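PDB 5U22: N2152 from Neocallimastix frontalis, which is a family 39 glycoside hydrolase of a rumen anaerobic fungus, probably hydrolysing glycosidic bonds in rare arabinosyl substrates. Local coordinates for residues A69-G74 with I101-I106; G82-V87 with A97-E102; P108-R113 with W145-V150. All coordinates share one frame; numbering follows the deposited sequence.

Contact 1. Residues A69-G74 with I101-I106; sequences APARAG and IELADI
Ala69 and Pro70 pair with Ile101 and Glu102 as neighbouring parallel strands of the TIM barrel, where both segments leave the sheet. Two backbone hydrogen bonds define the register. Glu102 N donates to Ala69 O over 2.9 Å, with a C=O...N angle of 161°, and Ala71 N donates to Glu102 O over 3.0 Å from a position 55° out of the carbonyl plane. From Ala71 on the first segment is loop, while Leu103 to Ile106 form a 3-10 segment. Since the side chains alternate along the barrel strands, Ala69 and Ile101 share the face packed against helix 84-91, while Pro70 and Glu102 share the other; the extended Glu102 side chain lies there about 5 Å from a bound BTB molecule. On that same face Pro70 CB presses on Asp105 CB at 3.5 Å, and the Asp105 carboxylate is hydrogen-bonded to the hydroxyl of Tyr45. Ala71 CB instead enters an aliphatic pocket, 3.6 Å from Ile101 CG2, 3.9 Å from Leu103 CD2 and 4.1 Å from Ile106 CG1. Alongside it, Arg72 and Ile106 run the same way, Arg72 CG touching Ile106 CG1 at 3.8 Å. A bend at chi2 (-67°) then leads the arginine away from 101-106, to a salt bridge with Asp130 of helix 117-134.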
loop_
_atom_site.group_PDB
_atom_site.type_symbol
_atom_site.label_atom_id
_atom_site.label_comp_id
_atom_site.label_asym_id
_atom_site.label_seq_id
_atom_site.Cartn_x
_atom_site.Cartn_y
_atom_site.Cartn_z
ATOM N N ALA A 69 1.740 3.516 -11.882
ATOM C CA ALA A 69 2.119 3.147 -13.238
ATOM C C ALA A 69 2.913 4.285 -13.852
ATOM O O ALA A 69 2.748 5.442 -13.447
ATOM C CB ALA A 69 0.883 2.828 -14.101
ATOM N N PRO A 70 3.775 3.990 -14.826
ATOM C CA PRO A 70 4.552 5.044 -15.486
ATOM C C PRO A 70 3.687 5.908 -16.386
ATOM O O PRO A 70 2.767 5.424 -17.047
ATOM C CB PRO A 70 5.568 4.254 -16.319
ATOM C CG PRO A 70 4.839 2.935 -16.617
ATOM C CD PRO A 70 4.131 2.642 -15.315
ATOM N N ALA A 71 4.024 7.203 -16.450
ATOM C CA ALA A 71 3.275 8.104 -17.323
ATOM C C ALA A 71 3.403 7.701 -18.791
ATOM O O ALA A 71 2.465 7.901 -19.572
ATOM C CB ALA A 71 3.740 9.554 -17.120
ATOM N N ARG A 72 4.554 7.144 -19.186
ATOM C CA ARG A 72 4.774 6.633 -20.531
ATOM C C ARG A 72 5.494 5.295 -20.448
ATOM O O ARG A 72 6.224 5.027 -19.495
ATOM C CB ARG A 72 5.608 7.595 -21.382
ATOM C CG ARG A 72 4.994 8.957 -21.578
ATOM C CD ARG A 72 3.731 8.894 -22.428
ATOM N NE ARG A 72 3.453 10.184 -23.047
ATOM C CZ ARG A 72 2.315 10.524 -23.654
ATOM N NH1 ARG A 72 1.287 9.688 -23.724
ATOM N NH2 ARG A 72 2.212 11.724 -24.207
ATOM N N ALA A 73 5.278 4.455 -21.454
ATOM C CA ALA A 73 5.992 3.191 -21.559
ATOM C C ALA A 73 6.381 2.959 -23.013
ATOM O O ALA A 73 5.777 3.516 -23.934
ATOM C CB ALA A 73 5.146 2.015 -21.043
ATOM N N GLY A 74 7.374 2.104 -23.215
ATOM C CA GLY A 74 7.769 1.778 -24.572
ATOM C C GLY A 74 9.081 2.402 -24.990
ATOM O O GLY A 74 9.961 2.639 -24.159
ATOM N N ILE A 101 0.159 8.487 -11.381
ATOM C CA ILE A 101 0.962 8.772 -12.571
ATOM C C ILE A 101 2.405 9.051 -12.159
ATOM O O ILE A 101 2.706 10.117 -11.618
ATOM C CB ILE A 101 0.399 9.965 -13.344
ATOM C CG1 ILE A 101 -1.024 9.663 -13.806
ATOM C CG2 ILE A 101 1.314 10.296 -14.523
ATOM C CD1 ILE A 101 -1.817 10.889 -14.223
ATOM N N GLU A 102 3.316 8.137 -12.486
ATOM C CA GLU A 102 4.743 8.316 -12.168
ATOM C C GLU A 102 5.424 8.998 -13.353
ATOM O O GLU A 102 5.854 8.353 -14.310
ATOM C CB GLU A 102 5.393 6.975 -11.848
ATOM C CG GLU A 102 6.837 7.092 -11.306
ATOM C CD GLU A 102 7.594 5.763 -11.342
ATOM O OE1 GLU A 102 7.144 4.842 -12.055
ATOM O OE2 GLU A 102 8.637 5.646 -10.665
ATOM N N LEU A 103 5.526 10.326 -13.294
ATOM C CA LEU A 103 6.063 11.071 -14.431
ATOM C C LEU A 103 7.529 10.746 -14.694
ATOM O O LEU A 103 7.975 10.836 -15.844
ATOM C CB LEU A 103 5.900 12.578 -14.197
ATOM C CG LEU A 103 4.469 13.117 -14.155
ATOM C CD1 LEU A 103 4.436 14.554 -13.620
ATOM C CD2 LEU A 103 3.867 13.068 -15.545
ATOM N N ALA A 104 8.295 10.382 -13.654
ATOM C CA ALA A 104 9.727 10.140 -13.838
ATOM C C ALA A 104 9.986 9.096 -14.912
ATOM O O ALA A 104 10.986 9.178 -15.635
ATOM C CB ALA A 104 10.370 9.695 -12.520
ATOM N N ASP A 105 9.097 8.117 -15.051
ATOM C CA ASP A 105 9.397 7.016 -15.961
ATOM C C ASP A 105 9.181 7.380 -17.427
ATOM O O ASP A 105 9.359 6.524 -18.302
ATOM C CB ASP A 105 8.593 5.780 -15.566
ATOM C CG ASP A 105 9.250 5.020 -14.430
ATOM O OD1 ASP A 105 10.091 5.631 -13.735
ATOM O OD2 ASP A 105 8.974 3.812 -14.253
ATOM N N ILE A 106 8.817 8.630 -17.718
ATOM C CA ILE A 106 9.021 9.169 -19.061
ATOM C C ILE A 106 10.458 8.945 -19.507
ATOM O O ILE A 106 10.728 8.732 -20.700
ATOM C CB ILE A 106 8.661 10.671 -19.094
ATOM C CG1 ILE A 106 7.147 10.873 -19.028
ATOM C CG2 ILE A 106 9.257 11.362 -20.344
ATOM C CD1 ILE A 106 6.755 12.321 -18.935
#

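Contact 2. Residues G82-V87 with A97-E102; sequences GDVIKV and ARVTIE
Val84, in the first turn of helix 84-91, makes the nearest backbone approach to strand 98-102, its CA 6.4 Å from Ile101 CA. This is the helix and second strand of a beta-alpha-beta unit in the barrel wall. Val84 CG2, the branch anti to the backbone N, does most of the touching: it lies 3.7 Å from Val99 CG2 and 3.8 Å from Val99 CG1, the two valines meeting at a slant. The same methyl reaches Ile101 CG1 at 3.9 Å, and there the side chains cross at about a right angle. With chi1 at 69°, Val84 CG1 is wedged between its own N and carbonyl carbon and also faces Ile101 CG1, at 4.1 Å. One turn on, Val87 CG1 adds a looser touch to Val99 CG2 at 4.2 Å. Phe127 of helix 117-134 packs on both Val84 and Ile101, and Ala69 of the adjoining strand on Val84 and Val99. The start of the helix is fixed by Asp83, its N-cap: OD1 accepts from Lys86 N at 2.9 Å, using the anti lone pair, with an N-H...O angle of 163°. Just before the helix, the carboxylate of Glu49 accepts from Gly82 N and Asp83 N. Apart from the Thr100 carbonyl oxygen, which Val84 CG2 also meets, the interface is made of methyl and methylene groups, whose contacts have little directionality; shape complementarity probably sets how the helix sits on the strand, while the polar bonds that define its first turn lie away from that interface.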
loop_
_atom_site.group_PDB
_atom_site.type_symbol
_atom_site.label_atom_id
_atom_site.label_comp_id
_atom_site.label_asym_id
_atom_site.label_seq_id
_atom_site.Cartn_x
_atom_site.Cartn_y
_atom_site.Cartn_z
ATOM N N GLY A 82 3.392 -0.689 -19.102
ATOM C CA GLY A 82 2.739 -0.098 -17.951
ATOM C C GLY A 82 2.015 1.209 -18.175
ATOM O O GLY A 82 1.677 1.874 -17.189
ATOM N N ASP A 83 1.755 1.594 -19.424
ATOM C CA ASP A 83 1.205 2.913 -19.725
ATOM C C ASP A 83 0.023 3.237 -18.820
ATOM O O ASP A 83 -0.956 2.491 -18.770
ATOM C CB ASP A 83 0.785 2.972 -21.191
ATOM C CG ASP A 83 0.191 4.315 -21.572
ATOM O OD1 ASP A 83 -1.033 4.488 -21.394
ATOM O OD2 ASP A 83 0.942 5.184 -22.060
ATOM N N VAL A 84 0.122 4.360 -18.102
ATOM C CA VAL A 84 -0.857 4.653 -17.060
ATOM C C VAL A 84 -2.226 4.951 -17.650
ATOM O O VAL A 84 -3.246 4.683 -17.008
ATOM C CB VAL A 84 -0.369 5.811 -16.173
ATOM C CG1 VAL A 84 -0.362 7.144 -16.958
ATOM C CG2 VAL A 84 -1.222 5.908 -14.884
ATOM N N ILE A 85 -2.293 5.498 -18.866
ATOM C CA ILE A 85 -3.609 5.755 -19.443
ATOM C C ILE A 85 -4.307 4.441 -19.776
ATOM O O ILE A 85 -5.508 4.281 -19.521
ATOM C CB ILE A 85 -3.499 6.684 -20.668
ATOM C CG1 ILE A 85 -3.091 8.086 -20.204
ATOM C CG2 ILE A 85 -4.836 6.735 -21.402
ATOM C CD1 ILE A 85 -2.935 9.097 -21.315
ATOM N N LYS A 86 -3.565 3.477 -20.334
ATOM C CA LYS A 86 -4.119 2.147 -20.559
ATOM C C LYS A 86 -4.468 1.461 -19.246
ATOM O O LYS A 86 -5.476 0.750 -19.159
ATOM C CB LYS A 86 -3.142 1.278 -21.360
ATOM C CG LYS A 86 -2.829 1.769 -22.780
ATOM C CD LYS A 86 -4.045 2.416 -23.461
ATOM C CE LYS A 86 -5.089 1.404 -23.920
ATOM N NZ LYS A 86 -6.484 1.930 -23.753
ATOM N N VAL A 87 -3.645 1.647 -18.212
ATOM C CA VAL A 87 -3.927 0.998 -16.933
ATOM C C VAL A 87 -5.171 1.604 -16.299
ATOM O O VAL A 87 -6.044 0.885 -15.785
ATOM C CB VAL A 87 -2.703 1.100 -16.005
ATOM C CG1 VAL A 87 -3.054 0.644 -14.591
ATOM C CG2 VAL A 87 -1.558 0.268 -16.561
ATOM N N ALA A 97 -11.270 2.239 -7.741
ATOM C CA ALA A 97 -9.809 2.207 -7.837
ATOM C C ALA A 97 -9.255 3.421 -8.581
ATOM O O ALA A 97 -9.925 4.008 -9.439
ATOM C CB ALA A 97 -9.367 0.922 -8.538
ATOM N N ARG A 98 -8.011 3.791 -8.250
ATOM C CA ARG A 98 -7.289 4.875 -8.914
ATOM C C ARG A 98 -5.867 4.433 -9.210
ATOM O O ARG A 98 -5.417 3.376 -8.766
ATOM C CB ARG A 98 -7.235 6.163 -8.072
ATOM C CG ARG A 98 -8.498 6.995 -8.137
ATOM C CD ARG A 98 -9.356 6.738 -6.940
ATOM N NE ARG A 98 -8.746 7.220 -5.707
ATOM C CZ ARG A 98 -8.556 6.469 -4.625
ATOM N NH1 ARG A 98 -8.927 5.185 -4.624
ATOM N NH2 ARG A 98 -8.014 7.004 -3.538
ATOM N N VAL A 99 -5.141 5.251 -9.962
ATOM C CA VAL A 99 -3.767 4.903 -10.311
ATOM C C VAL A 99 -2.898 6.157 -10.298
ATOM O O VAL A 99 -3.285 7.208 -10.826
ATOM C CB VAL A 99 -3.685 4.170 -11.665
ATOM C CG1 VAL A 99 -4.310 4.999 -12.802
ATOM C CG2 VAL A 99 -2.248 3.799 -11.965
ATOM N N THR A 100 -1.729 6.040 -9.676
ATOM C CA THR A 100 -0.760 7.126 -9.581
ATOM C C THR A 100 0.003 7.253 -10.896
ATOM O O THR A 100 0.464 6.251 -11.451
ATOM C CB THR A 100 0.222 6.837 -8.444
ATOM O OG1 THR A 100 -0.488 6.718 -7.201
ATOM C CG2 THR A 100 1.288 7.926 -8.333
ATOM N N ILE A 101 0.159 8.487 -11.381
ATOM C CA ILE A 101 0.962 8.772 -12.571
ATOM C C ILE A 101 2.405 9.051 -12.159
ATOM O O ILE A 101 2.706 10.117 -11.618
ATOM C CB ILE A 101 0.399 9.965 -13.344
ATOM C CG1 ILE A 101 -1.024 9.663 -13.806
ATOM C CG2 ILE A 101 1.314 10.296 -14.523
ATOM C CD1 ILE A 101 -1.817 10.889 -14.223
ATOM N N GLU A 102 3.316 8.137 -12.486
ATOM C CA GLU A 102 4.743 8.316 -12.168
ATOM C C GLU A 102 5.424 8.998 -13.353
ATOM O O GLU A 102 5.854 8.353 -14.310
ATOM C CB GLU A 102 5.393 6.975 -11.848
ATOM C CG GLU A 102 6.837 7.092 -11.306
ATOM C CD GLU A 102 7.594 5.763 -11.342
ATOM O OE1 GLU A 102 7.144 4.842 -12.055
ATOM O OE2 GLU A 102 8.637 5.646 -10.665
#

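Contact 3. Residues P108-R113 with W145-V150; sequences PGWPYR and WNEPDV
Tyr112 and Trp110 meet Trp145, Asn146 and Glu147 where the loops following strands 98-102 and 139-143 of the TIM barrel come together. The sequence Asn-Glu-Pro at 146-148 matches the signature of clan GH-A, whose glutamate is the general acid/base in relatives. Glu147 OE1 and Asn146 ND2 are hydrogen-bonded to a bound BTB molecule, probably from the crystallisation liquor, which occupies the likely active-site pocket. The polar link between the segments is the bond from Asn146 ND2 to Tyr112 OH, 2.9 Å long and nearly straight at 162°, with the hydroxyl close to the amide plane. Tyr112 OH is bonded to Asp105 as well, so this buried oxygen is held from two residues. Aromatic contact comes next: the edge of Tyr112 meets a face of the Trp145 six-membered ring in a T-shaped pair, centroids 5.1 Å apart and planes at 64°, with Tyr112 CD2 approaching Trp145 CZ2 to 3.7 Å. Replacing Tyr112 by an alanine removes hydroxyl and ring, and would probably leave Asp105 OD1 and Asn146 ND2 each short of a partner and open a gap against the face of Trp145. The rim of the Trp110 indole, carried there with CG anti to the backbone N (chi1 -174°), meets Glu147 OE1, 3.4 Å from Trp110 CZ2, and Asn146 ND2, 3.6 Å from Trp110 CZ3, both near the ring plane. Glu147 OE2 is hydrogen-bonded to His213 ND1. The indole's apolar contact is with Val150 CG1, 3.8 Å from Trp110 CZ2; beside it Pro111, after a cis peptide bond, brings its CG to 4.0 Å from Val150 O.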
loop_
_atom_site.group_PDB
_atom_site.type_symbol
_atom_site.label_atom_id
_atom_site.label_comp_id
_atom_site.label_asym_id
_atom_site.label_seq_id
_atom_site.Cartn_x
_atom_site.Cartn_y
_atom_site.Cartn_z
ATOM N N PRO A 108 14.422 7.302 -19.561
ATOM C CA PRO A 108 15.114 6.015 -19.492
ATOM C C PRO A 108 16.300 6.063 -18.539
ATOM O O PRO A 108 16.811 7.126 -18.190
ATOM C CB PRO A 108 15.602 5.833 -20.935
ATOM C CG PRO A 108 16.018 7.249 -21.303
ATOM C CD PRO A 108 14.986 8.160 -20.623
ATOM N N GLY A 109 16.739 4.876 -18.131
ATOM C CA GLY A 109 17.949 4.730 -17.332
ATOM C C GLY A 109 17.679 4.788 -15.841
ATOM O O GLY A 109 16.705 5.373 -15.373
ATOM N N TRP A 110 18.558 4.139 -15.079
ATOM C CA TRP A 110 18.550 4.263 -13.622
ATOM C C TRP A 110 19.978 4.464 -13.120
ATOM O O TRP A 110 20.813 3.560 -13.243
ATOM C CB TRP A 110 17.922 3.039 -12.948
ATOM C CG TRP A 110 17.767 3.220 -11.457
ATOM C CD1 TRP A 110 18.673 2.884 -10.495
ATOM C CD2 TRP A 110 16.643 3.790 -10.768
ATOM N NE1 TRP A 110 18.185 3.204 -9.248
ATOM C CE2 TRP A 110 16.942 3.763 -9.387
ATOM C CE3 TRP A 110 15.414 4.313 -11.183
ATOM C CZ2 TRP A 110 16.053 4.240 -8.411
ATOM C CZ3 TRP A 110 14.533 4.801 -10.211
ATOM C CH2 TRP A 110 14.859 4.756 -8.840
ATOM N N PRO A 111 20.276 5.653 -12.565
ATOM C CA PRO A 111 19.367 6.797 -12.387
ATOM C C PRO A 111 18.854 7.386 -13.693
ATOM O O PRO A 111 19.548 7.278 -14.705
ATOM C CB PRO A 111 20.230 7.812 -11.645
ATOM C CG PRO A 111 21.253 6.965 -10.924
ATOM C CD PRO A 111 21.575 5.896 -11.915
ATOM N N TYR A 112 17.652 7.968 -13.649
ATOM C CA TYR A 112 17.027 8.558 -14.831
ATOM C C TYR A 112 17.998 9.446 -15.590
ATOM O O TYR A 112 18.712 10.263 -15.004
ATOM C CB TYR A 112 15.803 9.386 -14.438
ATOM C CG TYR A 112 14.728 8.590 -13.743
ATOM C CD1 TYR A 112 13.904 7.734 -14.460
ATOM C CD2 TYR A 112 14.544 8.681 -12.363
ATOM C CE1 TYR A 112 12.919 6.992 -13.825
ATOM C CE2 TYR A 112 13.562 7.946 -11.722
ATOM C CZ TYR A 112 12.759 7.099 -12.461
ATOM O OH TYR A 112 11.783 6.352 -11.840
ATOM N N ARG A 113 17.996 9.307 -16.908
ATOM C CA ARG A 113 18.874 10.122 -17.738
ATOM C C ARG A 113 18.165 11.437 -18.017
ATOM O O ARG A 113 17.286 11.513 -18.878
ATOM C CB ARG A 113 19.244 9.373 -19.013
ATOM C CG ARG A 113 20.235 8.257 -18.746
ATOM C CD ARG A 113 21.009 7.921 -19.998
ATOM N NE ARG A 113 20.185 7.148 -20.913
ATOM C CZ ARG A 113 19.997 5.841 -20.796
ATOM N NH1 ARG A 113 20.569 5.180 -19.799
ATOM N NH2 ARG A 113 19.231 5.198 -21.666
ATOM N N TRP A 145 8.424 12.966 -9.448
ATOM C CA TRP A 145 9.702 12.276 -9.570
ATOM C C TRP A 145 9.623 10.942 -8.839
ATOM O O TRP A 145 8.550 10.513 -8.403
ATOM C CB TRP A 145 10.836 13.158 -9.036
ATOM C CG TRP A 145 12.198 12.766 -9.558
ATOM C CD1 TRP A 145 13.238 12.236 -8.837
ATOM C CD2 TRP A 145 12.656 12.868 -10.907
ATOM N NE1 TRP A 145 14.320 12.005 -9.661
ATOM C CE2 TRP A 145 13.991 12.399 -10.935
ATOM C CE3 TRP A 145 12.077 13.324 -12.097
ATOM C CZ2 TRP A 145 14.745 12.358 -12.108
ATOM C CZ3 TRP A 145 12.835 13.296 -13.267
ATOM C CH2 TRP A 145 14.159 12.815 -13.261
ATOM N N ASN A 146 10.772 10.278 -8.704
ATOM C CA ASN A 146 10.844 8.976 -8.041
ATOM C C ASN A 146 12.225 8.854 -7.429
ATOM O O ASN A 146 13.223 8.895 -8.157
ATOM C CB ASN A 146 10.596 7.828 -9.027
ATOM C CG ASN A 146 10.655 6.448 -8.367
ATOM O OD1 ASN A 146 10.184 6.256 -7.248
ATOM N ND2 ASN A 146 11.225 5.476 -9.081
ATOM N N GLU A 147 12.274 8.715 -6.107
ATOM C CA GLU A 147 13.516 8.501 -5.371
ATOM C C GLU A 147 14.607 9.511 -5.752
ATOM O O GLU A 147 15.693 9.119 -6.198
ATOM C CB GLU A 147 14.006 7.073 -5.549
ATOM C CG GLU A 147 12.927 6.071 -5.116
ATOM C CD GLU A 147 13.443 4.671 -4.850
ATOM O OE1 GLU A 147 14.496 4.284 -5.415
ATOM O OE2 GLU A 147 12.779 3.951 -4.061
ATOM N N PRO A 148 14.355 10.802 -5.559
ATOM C CA PRO A 148 15.401 11.789 -5.852
ATOM C C PRO A 148 16.643 11.579 -5.015
ATOM O O PRO A 148 17.746 11.937 -5.458
ATOM C CB PRO A 148 14.712 13.119 -5.531
ATOM C CG PRO A 148 13.678 12.748 -4.473
ATOM C CD PRO A 148 13.168 11.416 -4.934
ATOM N N ASP A 149 16.495 10.989 -3.818
ATOM C CA ASP A 149 17.633 10.690 -2.960
ATOM C C ASP A 149 18.509 9.587 -3.533
ATOM O O ASP A 149 19.609 9.358 -3.016
ATOM C CB ASP A 149 17.171 10.340 -1.524
ATOM C CG ASP A 149 15.944 9.420 -1.469
ATOM O OD1 ASP A 149 15.337 9.120 -2.514
ATOM O OD2 ASP A 149 15.582 9.011 -0.337
ATOM N N VAL A 150 18.057 8.929 -4.598
ATOM C CA VAL A 150 18.840 7.944 -5.320
ATOM C C VAL A 150 19.194 8.430 -6.721
ATOM O O VAL A 150 20.302 8.181 -7.203
ATOM C CB VAL A 150 18.089 6.595 -5.382
ATOM C CG1 VAL A 150 18.829 5.588 -6.263
ATOM C CG2 VAL A 150 17.908 6.029 -3.998
#

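In the fold
Contacts 1 and 2 belong to one beta-alpha-beta unit: both use strand 98-102, share Ile101 and Glu102, and have centres about 8 Å apart. Ala69 N and Thr100 O, 3.0 Å apart in a probable hydrogen bond, tie them together. Contact 3 follows in the chain, its centre about 12 Å from that of contact 1 and 19 Å from that of contact 2. Glu102 OE2 of the shared strand packs against it, 3.0 Å from Asn146 ND2. Distances to the bound BTB grade the set: the Glu147 side chain in contact 3 lies about 3 Å away, whereas that of Thr100 in contact 2 is about 11 Å away, consistent with a pocket at the strand ends and a wall behind it.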